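Local coordinates for protein urocanate hydratase (Paenibacillus sp. Soil724D2, PDB 7NED) that probably adds water to thiourocanate in bacterial ergothioneine breakdown, as an NAD+-dependent lyase of the urocanase family, at residues 91-97 and 474-480; 122-128 and 431-435; 348-354 and 398-404; 461-465 and 489-493. All blocks are in the same frame, centred on the assembly; numbering follows the deposited sequence.

Contact 1: residues 91-97 and 474-480; sequences IVMANCN and DLVTIHS
A ladder of backbone hydrogen bonds joins 91-95 and 475-480 as neighbouring parallel strands in the mixed sheet shared by the N- and C-terminal urocanase regions. The rungs run Ile91 N to Asp474 O (3.3 Å), Val476 N to Ile91 O (3.1 Å), Met93 N to Val476 O (3.0 Å), Ile478 N to Met93 O (3.0 Å), Asn95 N to Ile478 O (2.9 Å) and Ser480 N to Asn95 O (3.1 Å). They set the register Ile91-Leu475 through Asn95-His479, with axes 4.7 Å apart and 6° from parallel. Cys96 takes positive phi (70/38) and turns the chain so that Asn97, chi1 m, extends the pairing: ND2 donates to Ile478 O (3.2 Å) and OD1 accepts from Ser480 OG (2.6 Å). Asn97 also bonds Asp459 of the second subunit. Ile91, Met93, Asn95, Leu475, Thr477 and His479 share the face towards loop 122-128; on the other, helix 459-469 packs on Val476 and Ile478 and the second subunit on Val92 and Ala94. Leu475 CD1 meets Ile91 CD1 at 4.0 Å and Met93 CE at 4.1 Å. Asn95 CB sits over the His479 ring, 4.1 Å from its centroid, while His479 ND1 bonds Gly121 O.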
# COMPACT_ATOMS: atom_id res chain seq x y z
N ILE A 91 -15.47 -7.81 -2.15
CA ILE A 91 -15.07 -6.41 -2.10
C ILE A 91 -13.57 -6.34 -1.86
O ILE A 91 -13.06 -7.01 -0.95
CB ILE A 91 -15.82 -5.66 -0.98
CG1 ILE A 91 -17.30 -5.55 -1.33
CG2 ILE A 91 -15.24 -4.25 -0.82
CD1 ILE A 91 -18.13 -4.97 -0.16
N VAL A 92 -12.87 -5.53 -2.65
CA VAL A 92 -11.55 -5.06 -2.26
C VAL A 92 -11.66 -3.56 -2.12
O VAL A 92 -12.28 -2.90 -2.96
CB VAL A 92 -10.42 -5.46 -3.24
CG1 VAL A 92 -10.35 -6.99 -3.37
CG2 VAL A 92 -10.63 -4.80 -4.60
N MET A 93 -11.07 -3.01 -1.07
CA MET A 93 -11.12 -1.57 -0.87
C MET A 93 -9.79 -1.05 -0.37
O MET A 93 -9.03 -1.76 0.30
CB MET A 93 -12.25 -1.23 0.13
CG MET A 93 -12.31 -2.12 1.33
SD MET A 93 -13.24 -1.25 2.66
CE MET A 93 -14.85 -1.63 2.01
N ALA A 94 -9.52 0.22 -0.66
CA ALA A 94 -8.29 0.86 -0.21
C ALA A 94 -8.68 2.27 0.19
O ALA A 94 -9.22 3.01 -0.64
CB ALA A 94 -7.21 0.85 -1.30
N ASN A 95 -8.48 2.61 1.47
CA ASN A 95 -9.03 3.84 2.04
C ASN A 95 -7.94 4.72 2.64
O ASN A 95 -7.18 4.28 3.51
CB ASN A 95 -10.11 3.51 3.09
CG ASN A 95 -11.26 2.72 2.49
OD1 ASN A 95 -11.84 3.14 1.48
ND2 ASN A 95 -11.58 1.57 3.07
N CYS A 96 -7.85 5.92 2.12
CA CYS A 96 -7.13 7.06 2.66
C CYS A 96 -5.60 6.80 2.52
O CYS A 96 -4.80 7.13 3.38
CB CYS A 96 -7.62 7.32 4.09
SG CYS A 96 -6.96 8.84 4.79
N ASN A 97 -5.19 6.18 1.41
CA ASN A 97 -3.77 5.95 1.10
C ASN A 97 -3.20 7.11 0.28
O ASN A 97 -3.71 7.43 -0.78
CB ASN A 97 -3.60 4.63 0.38
CG ASN A 97 -4.11 3.47 1.23
OD1 ASN A 97 -3.44 3.04 2.18
ND2 ASN A 97 -5.33 3.02 0.95
N ASP A 474 -13.64 -12.76 1.89
CA ASP A 474 -14.83 -12.12 1.33
C ASP A 474 -14.63 -10.63 1.16
O ASP A 474 -15.14 -10.04 0.20
CB ASP A 474 -16.05 -12.36 2.25
CG ASP A 474 -16.53 -13.81 2.17
OD1 ASP A 474 -16.19 -14.59 3.08
OD2 ASP A 474 -17.16 -14.19 1.14
N LEU A 475 -13.89 -10.01 2.06
CA LEU A 475 -13.59 -8.59 1.94
C LEU A 475 -12.16 -8.35 2.40
O LEU A 475 -11.76 -8.84 3.46
CB LEU A 475 -14.56 -7.74 2.78
CG LEU A 475 -14.42 -6.20 2.75
CD1 LEU A 475 -15.76 -5.49 3.02
CD2 LEU A 475 -13.37 -5.70 3.73
N VAL A 476 -11.40 -7.58 1.63
CA VAL A 476 -10.03 -7.23 2.00
C VAL A 476 -9.86 -5.72 1.85
O VAL A 476 -10.39 -5.12 0.91
CB VAL A 476 -9.01 -7.99 1.11
CG1 VAL A 476 -7.58 -7.62 1.47
CG2 VAL A 476 -9.23 -9.47 1.25
N THR A 477 -9.13 -5.13 2.77
CA THR A 477 -8.96 -3.68 2.76
C THR A 477 -7.52 -3.32 3.12
O THR A 477 -6.87 -4.02 3.90
CB THR A 477 -9.93 -3.00 3.74
OG1 THR A 477 -9.86 -1.58 3.58
CG2 THR A 477 -9.62 -3.35 5.23
N ILE A 478 -7.04 -2.22 2.55
CA ILE A 478 -5.81 -1.56 2.97
C ILE A 478 -6.14 -0.12 3.33
O ILE A 478 -6.69 0.63 2.52
CB ILE A 478 -4.74 -1.58 1.86
CG1 ILE A 478 -4.40 -3.02 1.51
CG2 ILE A 478 -3.51 -0.84 2.36
CD1 ILE A 478 -3.53 -3.15 0.21
N HIS A 479 -5.79 0.28 4.56
CA HIS A 479 -6.03 1.64 5.03
C HIS A 479 -4.72 2.33 5.34
O HIS A 479 -3.76 1.66 5.72
CB HIS A 479 -6.86 1.65 6.33
CG HIS A 479 -8.27 1.18 6.16
ND1 HIS A 479 -9.20 1.26 7.16
CD2 HIS A 479 -8.90 0.61 5.10
CE1 HIS A 479 -10.36 0.77 6.73
NE2 HIS A 479 -10.20 0.38 5.48
N SER A 480 -4.68 3.66 5.23
CA SER A 480 -3.59 4.41 5.85
C SER A 480 -4.18 5.52 6.72
O SER A 480 -5.39 5.80 6.70
CB SER A 480 -2.60 4.99 4.81
OG SER A 480 -1.91 3.93 4.13
O HOH W 1 -8.20 4.72 6.37

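Contact 2: residues 122-128 and 431-435; sequences LTAAAWQ and SRDHL. With URO ((2E)-3-(1H-imidazol-4-yl)acrylic acid), chain B.
His434, with chi1 m and chi2 near -165°, points its imidazole into loop 122-128. Its NE2 donates to Gln128 OE1 (3.2 Å), and one ring face takes Leu122 CB, a CH-pi contact 4.1 Å from the centroid; ND1 is held by Ser491. Gln128 extends through m and t torsions, bringing CG to 3.2 Å from Ser431 OG, which is itself hydrogen-bonded to Val494 O; Gln128 NE2 bonds Thr495. The loop is shaped by a type I turn, Ala124 to Trp127, and by Gln128 N bonding Thr123 O at 2.8 Å. Closest CA pairs are Leu122-His434 (5.9 Å), Thr123-Asp433 (6.3 Å) and Gln128-Ser431 (6.4 Å). Asp433, chi1 t, folds OD1 back to accept from His434 N (2.7 Å), and this oxygen lies 3.5 Å from Leu122 CD1. Thr123, chi1 p, sends OG1 to urocanate OAB (2.5 Å); Asp433 OD2 approaches urocanate CAD to 3.0 Å and Leu122 CG its CAE to 3.4 Å. Together the two segments form one wall of the urocanate-binding active site.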
# COMPACT_ATOMS: atom_id res chain seq x y z
N LEU A 122 -9.52 2.09 11.40
CA LEU A 122 -9.11 0.74 11.07
C LEU A 122 -10.31 -0.07 10.59
O LEU A 122 -10.30 -0.59 9.47
CB LEU A 122 -8.45 0.06 12.29
CG LEU A 122 -7.23 0.78 12.84
CD1 LEU A 122 -6.50 -0.03 13.91
CD2 LEU A 122 -6.28 1.13 11.69
N THR A 123 -11.38 -0.11 11.38
CA THR A 123 -12.49 -0.98 11.05
C THR A 123 -13.74 -0.24 10.58
O THR A 123 -14.77 -0.89 10.37
CB THR A 123 -12.83 -1.85 12.25
OG1 THR A 123 -13.10 -0.98 13.35
CG2 THR A 123 -11.67 -2.80 12.59
N ALA A 124 -13.70 1.08 10.43
CA ALA A 124 -14.92 1.81 10.05
C ALA A 124 -15.25 1.60 8.58
O ALA A 124 -16.34 1.13 8.23
CB ALA A 124 -14.77 3.31 10.34
N ALA A 125 -14.33 1.96 7.69
CA ALA A 125 -14.67 1.91 6.27
C ALA A 125 -14.71 0.49 5.72
O ALA A 125 -15.22 0.29 4.61
CB ALA A 125 -13.71 2.74 5.45
N ALA A 126 -14.17 -0.48 6.46
CA ALA A 126 -14.29 -1.87 6.07
C ALA A 126 -15.42 -2.59 6.79
O ALA A 126 -15.65 -3.77 6.53
CB ALA A 126 -12.96 -2.60 6.31
N TRP A 127 -16.11 -1.90 7.71
CA TRP A 127 -17.40 -2.29 8.28
C TRP A 127 -17.09 -3.44 9.24
O TRP A 127 -17.84 -4.43 9.32
CB TRP A 127 -18.31 -2.80 7.17
CG TRP A 127 -18.55 -1.73 6.14
CD1 TRP A 127 -18.25 -0.39 6.20
CD2 TRP A 127 -18.67 -2.04 4.75
NE1 TRP A 127 -18.36 0.18 4.93
CE2 TRP A 127 -18.60 -0.83 4.03
CE3 TRP A 127 -18.87 -3.24 4.06
CZ2 TRP A 127 -18.75 -0.78 2.64
CZ3 TRP A 127 -19.04 -3.18 2.66
CH2 TRP A 127 -18.96 -1.97 1.98
N GLN A 128 -15.97 -3.36 9.96
CA GLN A 128 -15.55 -4.47 10.81
C GLN A 128 -15.66 -4.15 12.30
O GLN A 128 -15.28 -4.98 13.14
CB GLN A 128 -14.11 -4.91 10.43
CG GLN A 128 -14.06 -5.42 9.00
CD GLN A 128 -12.67 -5.50 8.36
OE1 GLN A 128 -11.73 -4.76 8.71
NE2 GLN A 128 -12.55 -6.37 7.35
N SER A 431 -14.06 -11.39 11.64
CA SER A 431 -13.12 -10.36 11.20
C SER A 431 -12.14 -10.12 12.35
O SER A 431 -11.91 -11.01 13.18
CB SER A 431 -13.86 -9.10 10.74
OG SER A 431 -12.95 -8.11 10.22
N ARG A 432 -11.54 -8.94 12.37
CA ARG A 432 -10.62 -8.63 13.44
C ARG A 432 -10.32 -7.15 13.34
O ARG A 432 -10.59 -6.50 12.33
CB ARG A 432 -9.34 -9.47 13.34
CG ARG A 432 -8.68 -9.37 11.90
CD ARG A 432 -7.16 -9.71 11.88
NE ARG A 432 -6.66 -9.75 10.50
CZ ARG A 432 -6.37 -8.68 9.76
NH1 ARG A 432 -6.53 -7.47 10.27
NH2 ARG A 432 -5.91 -8.81 8.50
N ASP A 433 -9.76 -6.62 14.41
CA ASP A 433 -9.16 -5.30 14.30
C ASP A 433 -7.95 -5.39 13.36
O ASP A 433 -7.45 -6.48 13.08
CB ASP A 433 -8.72 -4.79 15.68
CG ASP A 433 -8.43 -3.28 15.67
OD1 ASP A 433 -8.69 -2.60 14.64
OD2 ASP A 433 -7.96 -2.78 16.70
N HIS A 434 -7.46 -4.23 12.92
CA HIS A 434 -6.21 -4.26 12.14
C HIS A 434 -4.99 -4.32 13.02
O HIS A 434 -3.88 -4.54 12.51
CB HIS A 434 -6.09 -3.04 11.23
CG HIS A 434 -7.19 -2.94 10.21
ND1 HIS A 434 -7.10 -2.10 9.12
CD2 HIS A 434 -8.40 -3.55 10.13
CE1 HIS A 434 -8.20 -2.22 8.39
NE2 HIS A 434 -9.00 -3.09 8.98
N LEU A 435 -5.18 -4.13 14.34
CA LEU A 435 -4.09 -4.24 15.31
C LEU A 435 -3.80 -5.73 15.47
O LEU A 435 -4.28 -6.41 16.38
CB LEU A 435 -4.49 -3.60 16.65
CG LEU A 435 -3.36 -3.42 17.67
CD1 LEU A 435 -2.50 -2.18 17.36
CD2 LEU A 435 -3.96 -3.41 19.10
OAA URO B . -11.84 -2.71 17.32
CAI URO B . -12.12 -1.86 16.37
OAB URO B . -13.06 -1.94 15.70
CAC URO B . -11.18 -0.75 16.10
CAD URO B . -10.09 -0.63 16.80
CAJ URO B . -9.32 0.49 16.40
CAF URO B . -8.31 1.10 17.08
NAH URO B . -7.93 2.26 16.46
CAE URO B . -8.71 2.34 15.41
NAG URO B . -9.57 1.31 15.33

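Contact 3: residues 348-354 and 398-404; sequences IGPFRWV and ARIGWFG. With URO ((2E)-3-(1H-imidazol-4-yl)acrylic acid), chain B.
Trp402 lays one face of its indole against Gly349 and Pro350: Pro350 CA stands 3.6 Å from the five-membered ring centroid and Gly349 CA 4.0 Å from that of the six-membered ring. Pro350 centres an inverse gamma turn (phi/psi -78/64), closed by Phe351 N to Gly349 O at 2.7 Å. Around it the two segments pair antiparallel, Gly349 N donating to Phe403 O (3.1 Å) and Gly401 N to Phe351 O (2.8 Å). Trp353 N bonds Arg399 O (3.0 Å), and Arg399 N returns to Trp353 O (3.0 Å). Arg352-Ile400 and Val354-Ala398 are the non-hydrogen-bonded pairs. This is the end of the large mixed sheet, where 398-400 is the outermost strand within the chain. On the Trp353 face, chi1 p folds the indole across the partner strand, with CZ2 3.4 Å from Arg399 CG and CH2 4.0 Å from Phe403 CE2; helix 360-373 packs there. On the opposite face Arg352, chi1 p, grips the urocanate carboxylate with two hydrogen bonds, NH1 to OAB (2.9 Å) and NH2 to OAA (2.6 Å).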
# COMPACT_ATOMS: atom_id res chain seq x y z
N ILE A 348 -1.48 -14.05 18.06
CA ILE A 348 -2.68 -13.95 18.88
C ILE A 348 -3.20 -12.53 18.77
O ILE A 348 -2.46 -11.56 18.98
CB ILE A 348 -2.37 -14.34 20.33
CG1 ILE A 348 -1.77 -15.75 20.38
CG2 ILE A 348 -3.67 -14.27 21.19
CD1 ILE A 348 -0.96 -16.07 21.65
N GLY A 349 -4.47 -12.38 18.40
CA GLY A 349 -4.95 -11.05 18.12
C GLY A 349 -6.44 -10.91 18.18
O GLY A 349 -7.16 -11.87 18.47
N PRO A 350 -6.95 -9.69 17.88
CA PRO A 350 -8.35 -9.33 18.19
C PRO A 350 -9.39 -9.89 17.22
O PRO A 350 -10.15 -9.17 16.58
CB PRO A 350 -8.30 -7.79 18.18
CG PRO A 350 -7.09 -7.45 17.31
CD PRO A 350 -6.10 -8.50 17.68
N PHE A 351 -9.49 -11.22 17.21
CA PHE A 351 -10.43 -11.91 16.34
C PHE A 351 -11.85 -11.71 16.88
O PHE A 351 -12.06 -11.60 18.08
CB PHE A 351 -9.97 -13.37 16.24
CG PHE A 351 -10.75 -14.21 15.29
CD1 PHE A 351 -10.59 -13.93 13.91
CD2 PHE A 351 -11.16 -15.48 15.64
CE1 PHE A 351 -11.18 -14.72 12.94
CE2 PHE A 351 -11.70 -16.32 14.67
CZ PHE A 351 -11.70 -15.94 13.30
N ARG A 352 -12.82 -11.57 15.98
CA ARG A 352 -14.17 -11.24 16.41
C ARG A 352 -15.16 -11.87 15.44
O ARG A 352 -14.80 -12.22 14.31
CB ARG A 352 -14.36 -9.71 16.47
CG ARG A 352 -14.07 -9.06 15.08
CD ARG A 352 -13.98 -7.54 15.12
NE ARG A 352 -12.94 -7.02 16.04
CZ ARG A 352 -12.69 -5.72 16.20
NH1 ARG A 352 -13.36 -4.82 15.48
NH2 ARG A 352 -11.80 -5.32 17.09
N TRP A 353 -16.41 -12.00 15.86
CA TRP A 353 -17.41 -12.57 14.98
C TRP A 353 -18.76 -11.94 15.30
O TRP A 353 -18.97 -11.42 16.38
CB TRP A 353 -17.46 -14.09 15.11
CG TRP A 353 -17.44 -14.61 16.51
CD1 TRP A 353 -18.52 -15.02 17.24
CD2 TRP A 353 -16.29 -14.82 17.34
NE1 TRP A 353 -18.11 -15.48 18.45
CE2 TRP A 353 -16.75 -15.35 18.55
CE3 TRP A 353 -14.91 -14.61 17.16
CZ2 TRP A 353 -15.90 -15.66 19.61
CZ3 TRP A 353 -14.05 -14.92 18.22
CH2 TRP A 353 -14.55 -15.44 19.43
N VAL A 354 -19.64 -11.95 14.31
CA VAL A 354 -20.92 -11.26 14.41
C VAL A 354 -22.03 -12.22 14.01
O VAL A 354 -21.95 -12.86 12.96
CB VAL A 354 -20.95 -10.01 13.52
CG1 VAL A 354 -22.35 -9.34 13.51
CG2 VAL A 354 -19.88 -9.02 14.00
N ALA A 398 -22.35 -9.77 18.97
CA ALA A 398 -21.00 -10.03 18.49
C ALA A 398 -20.13 -10.43 19.68
O ALA A 398 -20.49 -10.20 20.84
CB ALA A 398 -20.41 -8.79 17.79
N ARG A 399 -18.94 -10.96 19.37
CA ARG A 399 -18.02 -11.39 20.41
C ARG A 399 -16.60 -11.08 19.97
O ARG A 399 -16.25 -11.26 18.80
CB ARG A 399 -18.17 -12.89 20.71
CG ARG A 399 -17.21 -13.44 21.78
CD ARG A 399 -17.48 -12.86 23.20
NE ARG A 399 -18.74 -13.33 23.77
CZ ARG A 399 -19.70 -12.54 24.26
NH1 ARG A 399 -19.59 -11.21 24.25
NH2 ARG A 399 -20.81 -13.11 24.71
N ILE A 400 -15.80 -10.57 20.93
CA ILE A 400 -14.35 -10.42 20.78
C ILE A 400 -13.68 -11.61 21.46
O ILE A 400 -14.10 -12.04 22.55
CB ILE A 400 -13.84 -9.09 21.36
CG1 ILE A 400 -12.34 -8.91 21.07
CG2 ILE A 400 -14.10 -9.03 22.83
CD1 ILE A 400 -12.06 -8.64 19.50
N GLY A 401 -12.65 -12.16 20.81
CA GLY A 401 -11.97 -13.27 21.47
C GLY A 401 -10.60 -13.47 20.86
O GLY A 401 -10.49 -13.85 19.70
N TRP A 402 -9.56 -13.15 21.62
CA TRP A 402 -8.21 -13.17 21.07
C TRP A 402 -7.75 -14.60 20.91
O TRP A 402 -7.70 -15.37 21.89
CB TRP A 402 -7.24 -12.40 21.96
CG TRP A 402 -7.36 -10.93 21.81
CD1 TRP A 402 -8.52 -10.20 21.82
CD2 TRP A 402 -6.29 -9.99 21.64
NE1 TRP A 402 -8.23 -8.86 21.67
CE2 TRP A 402 -6.87 -8.71 21.54
CE3 TRP A 402 -4.90 -10.12 21.56
CZ2 TRP A 402 -6.09 -7.54 21.34
CZ3 TRP A 402 -4.13 -8.96 21.34
CH2 TRP A 402 -4.73 -7.69 21.24
N PHE A 403 -7.41 -14.96 19.68
CA PHE A 403 -6.98 -16.29 19.32
C PHE A 403 -5.73 -16.16 18.45
O PHE A 403 -5.56 -15.17 17.73
CB PHE A 403 -8.08 -17.04 18.54
CG PHE A 403 -9.14 -17.66 19.42
CD1 PHE A 403 -8.84 -18.78 20.18
CD2 PHE A 403 -10.44 -17.18 19.44
CE1 PHE A 403 -9.80 -19.41 20.98
CE2 PHE A 403 -11.41 -17.82 20.23
CZ PHE A 403 -11.08 -18.93 20.99
N GLY A 404 -4.88 -17.19 18.47
CA GLY A 404 -3.70 -17.20 17.64
C GLY A 404 -3.78 -18.17 16.47
O GLY A 404 -4.86 -18.60 16.02
OAA URO B . -11.84 -2.71 17.32
CAI URO B . -12.12 -1.86 16.37
OAB URO B . -13.06 -1.94 15.70
CAC URO B . -11.18 -0.75 16.10
CAD URO B . -10.09 -0.63 16.80
CAJ URO B . -9.32 0.49 16.40
CAF URO B . -8.31 1.10 17.08
NAH URO B . -7.93 2.26 16.46
CAE URO B . -8.71 2.34 15.41
NAG URO B . -9.57 1.31 15.33

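Contact 4: residues 461-465 and 489-493; sequences PLLNA and MTSAG
This is a helix-on-sheet packing contact, buried near the subunit interface, in which residues 461-465 of helix 459-469 lie against the start of strand 490-498. The short axes of 461-465 and 490-493 approach to 7.0 Å and point almost the same way, 20° apart, and no direct hydrogen bond joins the two segments. Alternation along the extended strand turns Thr490 and Ala492 toward the helix and Ser491 away, where its OG (chi1 p) serves His434. Pro461 is the main helix residue here: its CA is 5.1 Å from Ala492 CA, its CG rests 3.5 Å from Thr490 O, and its CB is 4.1 Å from Ala492 CB. Ala492 CB fits beside the turn Pro461 to Ala465, 3.2 Å from Pro461 O, 3.5 Å from Asn464 OD1 and 4.1 Å from Ala465 CB. That Pro461 carbonyl is already used within the helix, accepting from Ala465 N at 2.9 Å. Helix 459-469 connects the parallel strands 428-441 and 475-480, a beta-alpha-beta crossover whose helix passes over the intervening strand 490-498. Leu462, chi1 m, points its CA-CB bond away yet brings CD2 to 4.1 Å from Thr490 CG2; it also packs on Asn97 of the second subunit. Asn464, chi1 t, has ND2 bonded to Asp515, while a water bridges its OD1 (3.0 Å) to Gly493 O (2.9 Å).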
# COMPACT_ATOMS: atom_id res chain seq x y z
N PRO A 461 1.51 -5.19 5.89
CA PRO A 461 0.06 -5.13 5.65
C PRO A 461 -0.31 -5.23 4.19
O PRO A 461 -1.35 -5.82 3.88
CB PRO A 461 -0.36 -3.77 6.27
CG PRO A 461 0.95 -2.97 6.41
CD PRO A 461 1.99 -4.04 6.69
N LEU A 462 0.51 -4.66 3.28
CA LEU A 462 0.28 -4.85 1.85
C LEU A 462 0.33 -6.33 1.49
O LEU A 462 -0.54 -6.84 0.78
CB LEU A 462 1.32 -4.07 1.03
CG LEU A 462 1.42 -2.59 1.39
CD1 LEU A 462 2.37 -1.81 0.50
CD2 LEU A 462 0.02 -2.01 1.40
N LEU A 463 1.37 -7.04 1.96
CA LEU A 463 1.41 -8.49 1.78
C LEU A 463 0.19 -9.20 2.39
O LEU A 463 -0.34 -10.15 1.80
CB LEU A 463 2.69 -9.04 2.43
CG LEU A 463 3.92 -8.65 1.62
CD1 LEU A 463 5.18 -9.01 2.44
CD2 LEU A 463 3.88 -9.40 0.29
N ASN A 464 -0.24 -8.77 3.58
CA ASN A 464 -1.37 -9.41 4.24
C ASN A 464 -2.63 -9.29 3.37
O ASN A 464 -3.33 -10.28 3.12
CB ASN A 464 -1.54 -8.76 5.62
CG ASN A 464 -2.74 -9.28 6.39
OD1 ASN A 464 -3.63 -8.52 6.73
ND2 ASN A 464 -2.74 -10.55 6.70
N ALA A 465 -2.87 -8.10 2.84
CA ALA A 465 -4.01 -7.89 1.94
C ALA A 465 -3.90 -8.76 0.69
O ALA A 465 -4.86 -9.46 0.32
CB ALA A 465 -4.10 -6.41 1.56
N MET A 489 0.74 5.42 9.53
CA MET A 489 0.39 4.01 9.57
C MET A 489 -0.28 3.56 8.30
O MET A 489 -0.96 4.33 7.59
CB MET A 489 -0.55 3.59 10.71
CG MET A 489 -1.92 4.16 10.72
SD MET A 489 -2.86 3.52 12.18
CE MET A 489 -4.34 4.44 11.89
N THR A 490 -0.15 2.26 8.08
CA THR A 490 -0.81 1.54 7.00
C THR A 490 -1.22 0.23 7.61
O THR A 490 -0.44 -0.38 8.35
CB THR A 490 0.14 1.35 5.81
OG1 THR A 490 0.38 2.61 5.21
CG2 THR A 490 -0.45 0.40 4.74
N SER A 491 -2.44 -0.20 7.30
CA SER A 491 -2.95 -1.44 7.89
C SER A 491 -3.78 -2.20 6.86
O SER A 491 -4.13 -1.67 5.81
CB SER A 491 -3.77 -1.15 9.15
OG SER A 491 -4.93 -0.39 8.82
N ALA A 492 -4.15 -3.44 7.19
CA ALA A 492 -4.96 -4.29 6.32
C ALA A 492 -5.97 -5.05 7.16
O ALA A 492 -5.67 -5.43 8.30
CB ALA A 492 -4.08 -5.28 5.51
N GLY A 493 -7.17 -5.25 6.61
CA GLY A 493 -8.22 -5.97 7.31
C GLY A 493 -8.79 -7.04 6.41
O GLY A 493 -8.49 -7.09 5.21
O HOH W 2 -5.93 -8.35 4.86

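Overall arrangement
All four contacts are largely buried and all reach the same mixed sheet, but their chemistry differs. Contacts 1 and 3 are strand pairings at separate places, parallel in one and antiparallel in the other, with centres about 20 Å apart. Contact 4 instead packs a helix on the sheet by apolar and water-mediated means; it adjoins contact 1 through His479 O to Ser491 N (2.8 Å), and both touch the second subunit. Contact 2, nearest the centre of the chain, is irregular and rich in side-chain polarity. It touches the other three and shares urocanate with contact 3, Thr123 and Arg352 both binding the carboxylate; Ser431 N to Arg352 O (2.9 Å) joins their strands.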